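Local coordinates for protein purine nucleoside phosphorylase (Schistosoma mansoni, PDB 6AWE) that catalyses the reversible phosphorolysis of purine nucleosides such as inosine and guanosine, releasing the free purine base and ribose 1-phosphate, at residues I115-G120 against M221-E226. Numbering follows the deposited sequence.
Sequences ITNLAG and MSTVPE. With C0J (2-fluoro-6-{[2-(pyridin-2-yl)ethyl]amino}benzonitrile), chain J; DMS (dimethyl sulfoxide), chain C.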
ATOM      1  N   ILE A 115      10.720   3.833  22.721  1.00 22.11           N
ATOM      2  CA  ILE A 115       9.426   3.313  22.261  1.00 22.08           C
ATOM      3  C   ILE A 115       9.274   1.824  22.588  1.00 26.97           C
ATOM      4  O   ILE A 115      10.202   1.043  22.381  1.00 24.14           O
ATOM      5  CB  ILE A 115       9.257   3.498  20.738  1.00 24.18           C
ATOM      6  CG1 ILE A 115       9.580   4.919  20.306  1.00 25.95           C
ATOM      7  CG2 ILE A 115       7.803   3.141  20.314  1.00 25.50           C
ATOM      8  CD1 ILE A 115       9.594   5.074  18.795  1.00 28.32           C
ATOM      9  N   THR A 116       8.102   1.430  23.100  1.00 23.47           N
ATOM     10  CA  THR A 116       7.779   0.012  23.234  1.00 25.91           C
ATOM     11  C   THR A 116       6.500  -0.293  22.449  1.00 24.04           C
ATOM     12  O   THR A 116       5.647   0.585  22.213  1.00 24.69           O
ATOM     13  CB  THR A 116       7.640  -0.411  24.724  1.00 25.84           C
ATOM     14  OG1 THR A 116       6.549   0.307  25.324  1.00 24.37           O
ATOM     15  CG2 THR A 116       8.928  -0.095  25.508  1.00 29.00           C
ATOM     16  N   ASN A 117       6.358  -1.574  22.070  1.00 21.54           N
ATOM     17  CA  ASN A 117       5.157  -2.047  21.415  1.00 21.96           C
ATOM     18  C   ASN A 117       4.944  -3.519  21.732  1.00 21.13           C
ATOM     19  O   ASN A 117       5.831  -4.190  22.283  1.00 22.75           O
ATOM     20  CB  ASN A 117       5.215  -1.812  19.889  1.00 23.85           C
ATOM     21  CG  ASN A 117       6.328  -2.562  19.206  1.00 24.41           C
ATOM     22  OD1 ASN A 117       6.362  -3.775  19.210  1.00 24.04           O
ATOM     23  ND2 ASN A 117       7.195  -1.838  18.520  1.00 28.32           N
ATOM     24  N   LEU A 118       3.735  -3.991  21.428  1.00 21.32           N
ATOM     25  CA  LEU A 118       3.412  -5.414  21.392  1.00 21.05           C
ATOM     26  C   LEU A 118       3.425  -5.912  19.953  1.00 22.47           C
ATOM     27  O   LEU A 118       2.908  -5.235  19.052  1.00 23.48           O
ATOM     28  CB  LEU A 118       2.047  -5.671  22.019  1.00 25.04           C
ATOM     29  CG  LEU A 118       1.847  -5.806  23.563  1.00 34.11           C
ATOM     30  CD1 LEU A 118       2.303  -7.198  24.003  1.00 38.76           C
ATOM     31  CD2 LEU A 118       2.591  -4.787  24.323  1.00 40.06           C
ATOM     32  N   ALA A 119       3.964  -7.120  19.740  1.00 21.15           N
ATOM     33  CA  ALA A 119       4.180  -7.631  18.394  1.00 21.90           C
ATOM     34  C   ALA A 119       4.027  -9.143  18.342  1.00 26.14           C
ATOM     35  O   ALA A 119       4.173  -9.844  19.357  1.00 25.16           O
ATOM     36  CB  ALA A 119       5.569  -7.249  17.851  1.00 21.65           C
ATOM     37  N   GLY A 120       3.763  -9.641  17.134  1.00 21.55           N
ATOM     38  CA  GLY A 120       3.785 -11.088  16.879  1.00 21.70           C
ATOM     39  C   GLY A 120       5.167 -11.585  16.484  1.00 21.35           C
ATOM     40  O   GLY A 120       5.896 -10.912  15.762  1.00 23.52           O
ATOM     41  N   MET A 221       1.780  -3.214  14.380  1.00 17.88           N
ATOM     42  CA  MET A 221       0.902  -2.213  13.738  1.00 16.85           C
ATOM     43  C   MET A 221       1.241  -0.775  14.117  1.00 19.97           C
ATOM     44  O   MET A 221       0.383   0.112  13.987  1.00 19.93           O
ATOM     45  CB  MET A 221      -0.578  -2.482  14.051  1.00 19.78           C
ATOM     46  CG  MET A 221      -0.990  -3.855  13.795  1.00 21.12           C
ATOM     47  SD  MET A 221      -2.771  -4.067  14.309  1.00 21.38           S
ATOM     48  CE  MET A 221      -2.845  -5.857  14.284  1.00 22.97           C
ATOM     49  N   SER A 222       2.444  -0.533  14.623  1.00 20.39           N
ATOM     50  CA  SER A 222       2.827   0.792  15.124  1.00 19.13           C
ATOM     51  C   SER A 222       4.310   1.045  14.872  1.00 20.28           C
ATOM     52  O   SER A 222       4.958   0.366  14.052  1.00 20.57           O
ATOM     53  CB  SER A 222       2.536   0.937  16.636  1.00 22.37           C
ATOM     54  OG  SER A 222       3.370   0.090  17.407  1.00 23.38           O
ATOM     55  N   THR A 223       4.806   2.082  15.548  1.00 22.04           N
ATOM     56  CA  THR A 223       6.233   2.367  15.759  1.00 21.72           C
ATOM     57  C   THR A 223       6.975   2.944  14.531  1.00 19.74           C
ATOM     58  O   THR A 223       7.643   3.991  14.622  1.00 19.35           O
ATOM     59  CB  THR A 223       6.900   1.092  16.282  1.00 20.81           C
ATOM     60  OG1 THR A 223       6.319   0.768  17.567  1.00 22.61           O
ATOM     61  CG2 THR A 223       8.351   1.334  16.563  1.00 21.87           C
ATOM     62  N   VAL A 224       6.888   2.285  13.356  1.00 18.48           N
ATOM     63  CA  VAL A 224       7.632   2.759  12.167  1.00 17.43           C
ATOM     64  C   VAL A 224       7.266   4.199  11.767  1.00 19.68           C
ATOM     65  O   VAL A 224       8.175   4.974  11.405  1.00 19.14           O
ATOM     66  CB  VAL A 224       7.487   1.739  11.028  1.00 17.99           C
ATOM     67  CG1 VAL A 224       7.976   2.283   9.708  1.00 16.58           C
ATOM     68  CG2 VAL A 224       8.251   0.450  11.397  1.00 18.71           C
ATOM     69  N   PRO A 225       5.998   4.646  11.834  1.00 16.87           N
ATOM     70  CA  PRO A 225       5.705   6.062  11.499  1.00 17.04           C
ATOM     71  C   PRO A 225       6.450   7.037  12.412  1.00 17.12           C
ATOM     72  O   PRO A 225       7.098   7.996  11.925  1.00 18.93           O
ATOM     73  CB  PRO A 225       4.177   6.133  11.655  1.00 20.36           C
ATOM     74  CG  PRO A 225       3.706   4.727  11.258  1.00 18.63           C
ATOM     75  CD  PRO A 225       4.739   3.852  11.952  1.00 16.87           C
ATOM     76  N   GLU A 226       6.446   6.761  13.735  1.00 18.53           N
ATOM     77  CA  GLU A 226       7.140   7.642  14.691  1.00 19.26           C
ATOM     78  C   GLU A 226       8.656   7.614  14.495  1.00 22.04           C
ATOM     79  O   GLU A 226       9.328   8.646  14.653  1.00 20.97           O
ATOM     80  CB  GLU A 226       6.813   7.222  16.140  1.00 25.20           C
ATOM     81  CG  GLU A 226       5.413   7.403  16.562  1.00 27.64           C
ATOM     82  CD  GLU A 226       4.589   6.137  16.409  1.00 41.59           C
ATOM     83  OE1 GLU A 226       4.635   5.545  15.339  1.00 30.49           O
ATOM     84  OE2 GLU A 226       3.880   5.720  17.363  1.00 61.55           O
TER
HETATM   85  C12 C0J J 309       0.432  -8.560  15.701  0.87 19.98           C
HETATM   86  C13 C0J J 309       0.315  -8.060  14.240  0.87 20.57           C
HETATM   87  C11 C0J J 309      -2.035 -16.122  15.883  0.87 29.29           C
HETATM   88  C10 C0J J 309      -3.228 -16.253  15.338  0.87 36.84           C
HETATM   89  C9  C0J J 309      -3.694 -15.280  14.287  0.87 36.70           C
HETATM   90  C8  C0J J 309      -2.917 -14.308  13.933  0.87 32.64           C
HETATM   91  C7  C0J J 309      -1.544 -14.150  14.578  0.87 28.73           C
HETATM   92  C4  C0J J 309       0.353  -9.849  16.069  0.87 20.10           C
HETATM   93  C5  C0J J 309      -0.218 -12.252  15.442  0.87 21.53           C
HETATM   94  C6  C0J J 309      -0.660 -12.971  14.160  0.87 26.30           C
HETATM   95  C3  C0J J 309       0.410 -10.224  17.539  0.87 20.27           C
HETATM   96  C2  C0J J 309       0.524  -9.237  18.469  0.87 23.51           C
HETATM   97  C1  C0J J 309       0.599  -7.784  18.049  0.87 25.00           C
HETATM   98  N2  C0J J 309       0.240  -7.673  13.161  0.87 20.99           N
HETATM   99  C   C0J J 309       0.539  -7.498  16.758  0.87 21.19           C
HETATM  100  F   C0J J 309       0.595  -6.193  16.403  0.87 23.98           F
HETATM  101  N   C0J J 309       0.216 -10.882  15.105  0.87 21.53           N
HETATM  102  N1  C0J J 309      -1.136 -15.001  15.497  0.87 27.05           N
HETATM  103  S   DMS C 302       1.418  -1.401  20.916  0.85 42.01           S
HETATM  104  O   DMS C 302       1.660  -1.419  19.439  0.85 39.27           O
HETATM  105  C1  DMS C 302       0.592   0.223  20.886  0.85 30.00           C
HETATM  106  C2  DMS C 302      -0.004  -2.307  21.450  0.85 61.86           C
HETATM  107  O   HOH W   1       3.445  -3.239  17.388  1.00 31.27           O
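Thr223 OG1 is gripped by three groups. Asn117 ND2 donates to it across the contact at 2.9 Å, Ser222 OG shares a hydrogen bond with it at 3.0 Å, and Arg86 NH2 adds a weak one. The amide bond is bent, with an N-H...O angle of 143°, and the hydroxyl lies 23° out of the Asn117 amide plane. Asn117 brings this amide to the Thr223 hydroxyl by turning CG between its own backbone N and carbonyl carbon (chi1 63°). The two side chains cross at roughly a right angle. With OD1 hydrogen-bonded to Ser241 and ND2 to Thr223, the amide is held at both ends, which restrains its rotation. Beside this polar cluster the Ile115 CG2 methyl lies 3.9 Å from Thr223 OG1 and 4.2 Å from the Thr223 CG2 methyl, in van der Waals contact. Glu226 CB comes near Ile115 CD1, while its carboxylate turns to a salt bridge with Arg86.

On the ligand side, Ser222 OG lies 3.1 Å from the dimethyl sulfoxide O, though the destination of its proton is not settled. A water bonded to Leu118 O at 2.7 Å also donates to that solvent oxygen and accepts a weak bond from Met221 N, bridging the two segments. The fluorobenzonitrile ligand lies next to these residues, its C3 3.4 Å from Gly120 N and its nitrile N2 3.8 Å from Met221 CE; the segments therefore line a ligand pocket, consistent with the nucleoside site of this phosphorylase family. Strand 112-121, which carries Asn117, pairs in parallel with strand 236-246 and antiparallel with strand 218-220, just beyond which Thr223 occupies the N-cap position of helix 224-232 without making a side-chain capping bond.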